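Isoaspartyl dipeptidase (Fervidobacterium islandicum, PDB 7CDH) probably hydrolyses isoaspartyl (beta-aspartyl) dipeptides as a zinc-dependent M38 metallopeptidase, a role linked to the repair of damaged proteins. Local coordinates at residues Ile5-Val10 with Ile45-Gly50. Sequence-based numbering, arbitrary orientation.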
loop_
_atom_site.group_PDB
_atom_site.type_symbol
_atom_site.label_atom_id
_atom_site.label_comp_id
_atom_site.label_asym_id
_atom_site.label_seq_id
_atom_site.Cartn_x
_atom_site.Cartn_y
_atom_site.Cartn_z
ATOM N N ILE A 5 -55.874 -13.237 -5.250
ATOM C CA ILE A 5 -55.981 -14.225 -6.369
ATOM C C ILE A 5 -57.035 -15.274 -5.977
ATOM O O ILE A 5 -56.939 -15.879 -4.865
ATOM C CB ILE A 5 -54.608 -14.835 -6.721
ATOM C CG1 ILE A 5 -53.648 -13.775 -7.263
ATOM C CG2 ILE A 5 -54.741 -15.991 -7.699
ATOM C CD1 ILE A 5 -52.205 -14.158 -7.118
ATOM N N LYS A 6 -58.048 -15.417 -6.835
ATOM C CA LYS A 6 -59.221 -16.295 -6.605
ATOM C C LYS A 6 -59.132 -17.464 -7.579
ATOM O O LYS A 6 -58.676 -17.240 -8.711
ATOM C CB LYS A 6 -60.532 -15.519 -6.786
ATOM C CG LYS A 6 -60.890 -14.608 -5.620
ATOM C CD LYS A 6 -62.302 -14.038 -5.659
ATOM C CE LYS A 6 -62.763 -13.517 -4.309
ATOM N NZ LYS A 6 -63.459 -14.567 -3.526
ATOM N N ASN A 7 -59.547 -18.656 -7.134
ATOM C CA ASN A 7 -59.972 -19.786 -8.011
ATOM C C ASN A 7 -58.780 -20.556 -8.565
ATOM O O ASN A 7 -58.995 -21.283 -9.545
ATOM C CB ASN A 7 -60.797 -19.344 -9.231
ATOM C CG ASN A 7 -62.112 -18.691 -8.860
ATOM O OD1 ASN A 7 -62.605 -18.910 -7.753
ATOM N ND2 ASN A 7 -62.684 -17.920 -9.785
ATOM N N ALA A 8 -57.581 -20.400 -8.006
ATOM C CA ALA A 8 -56.414 -21.192 -8.445
ATOM C C ALA A 8 -56.266 -22.425 -7.553
ATOM O O ALA A 8 -56.680 -22.405 -6.361
ATOM C CB ALA A 8 -55.167 -20.352 -8.452
ATOM N N LYS A 9 -55.666 -23.468 -8.100
ATOM C CA LYS A 9 -55.180 -24.587 -7.267
ATOM C C LYS A 9 -53.805 -24.165 -6.771
ATOM O O LYS A 9 -52.960 -23.859 -7.583
ATOM C CB LYS A 9 -55.149 -25.883 -8.085
ATOM C CG LYS A 9 -56.510 -26.495 -8.387
ATOM C CD LYS A 9 -56.672 -26.947 -9.818
ATOM C CE LYS A 9 -57.996 -26.491 -10.395
ATOM N NZ LYS A 9 -58.380 -27.277 -11.585
ATOM N N VAL A 10 -53.587 -24.127 -5.475
ATOM C CA VAL A 10 -52.334 -23.560 -4.923
ATOM C C VAL A 10 -51.363 -24.689 -4.572
ATOM O O VAL A 10 -51.768 -25.627 -3.840
ATOM C CB VAL A 10 -52.680 -22.700 -3.717
ATOM C CG1 VAL A 10 -51.430 -22.193 -3.017
ATOM C CG2 VAL A 10 -53.596 -21.572 -4.149
ATOM N N ILE A 45 -58.523 -7.712 -7.656
ATOM C CA ILE A 45 -58.905 -9.150 -7.681
ATOM C C ILE A 45 -58.429 -9.750 -9.002
ATOM O O ILE A 45 -58.600 -9.096 -10.036
ATOM C CB ILE A 45 -60.428 -9.287 -7.495
ATOM C CG1 ILE A 45 -60.840 -8.794 -6.101
ATOM C CG2 ILE A 45 -60.876 -10.716 -7.775
ATOM C CD1 ILE A 45 -62.252 -9.146 -5.674
ATOM N N TYR A 46 -57.847 -10.943 -8.976
ATOM C CA TYR A 46 -57.412 -11.658 -10.204
ATOM C C TYR A 46 -58.055 -13.052 -10.213
ATOM O O TYR A 46 -57.940 -13.828 -9.221
ATOM C CB TYR A 46 -55.885 -11.656 -10.297
ATOM C CG TYR A 46 -55.315 -12.342 -11.511
ATOM C CD1 TYR A 46 -55.222 -11.695 -12.727
ATOM C CD2 TYR A 46 -54.819 -13.629 -11.433
ATOM C CE1 TYR A 46 -54.691 -12.319 -13.847
ATOM C CE2 TYR A 46 -54.281 -14.266 -12.541
ATOM C CZ TYR A 46 -54.215 -13.613 -13.759
ATOM O OH TYR A 46 -53.683 -14.256 -14.850
ATOM N N ASP A 47 -58.787 -13.317 -11.297
ATOM C CA ASP A 47 -59.504 -14.586 -11.557
ATOM C C ASP A 47 -58.501 -15.552 -12.160
ATOM O O ASP A 47 -58.251 -15.495 -13.391
ATOM C CB ASP A 47 -60.692 -14.408 -12.510
ATOM C CG ASP A 47 -61.727 -15.524 -12.413
ATOM O OD1 ASP A 47 -61.321 -16.695 -12.237
ATOM O OD2 ASP A 47 -62.939 -15.205 -12.488
ATOM N N ALA A 48 -57.983 -16.443 -11.333
ATOM C CA ALA A 48 -56.957 -17.409 -11.766
ATOM C C ALA A 48 -57.599 -18.768 -12.021
ATOM O O ALA A 48 -56.879 -19.756 -11.918
ATOM C CB ALA A 48 -55.874 -17.479 -10.724
ATOM N N ASN A 49 -58.883 -18.823 -12.388
ATOM C CA ASN A 49 -59.558 -20.109 -12.705
ATOM C C ASN A 49 -58.885 -20.689 -13.954
ATOM O O ASN A 49 -58.612 -19.918 -14.903
ATOM C CB ASN A 49 -61.078 -19.971 -12.855
ATOM C CG ASN A 49 -61.705 -21.247 -13.374
ATOM O OD1 ASN A 49 -61.731 -22.277 -12.685
ATOM N ND2 ASN A 49 -62.113 -21.213 -14.632
ATOM N N GLY A 50 -58.577 -21.988 -13.931
ATOM C CA GLY A 50 -57.768 -22.656 -14.972
ATOM C C GLY A 50 -56.271 -22.644 -14.679
ATOM O O GLY A 50 -55.546 -23.356 -15.398
#
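I5 and K6 pair in parallel with Y46 and D47: K6 N donates to Y46 O (2.9 Å), and just past the strand end A48 N donates to K6 O (2.8 Å). The first bond is almost straight, 176° at the hydrogen. On one face of the pair, I5 and Y46 lie side by side. I5 CG2, anti to the backbone N, reaches A48 CB at 3.6 Å. A8 CB also meets A48 CB, at 3.7 Å, so the A48 methyl is met by I5 before the corner at N7 and by A8 after it. L53 and L356 help bury this apolar cluster. The Y46 hydroxyl bonds to D377 and S366. K6 and D47 point to the other face. There D47 OD1 accepts a hydrogen bond from N7 ND2, at the corner (3.1 Å). The donor sits above the carboxylate plane, while the oxygen lies near the N7 amide plane; the two planes are 63° apart. D47 OD1 also accepts from N49 N through its anti lone pair, closing an Asx turn. This oxygen thus ties the end of strand 43-47 to the corner at N7. N7 CB packs on N49 CB. Beyond the corner, strand 8-11 leaves the small sheet and pairs with strand 51-59. The arrangement belongs to the small beta domain, built from both chain ends, that accompanies the TIM barrel in many amidohydrolases, away from the two zinc sites.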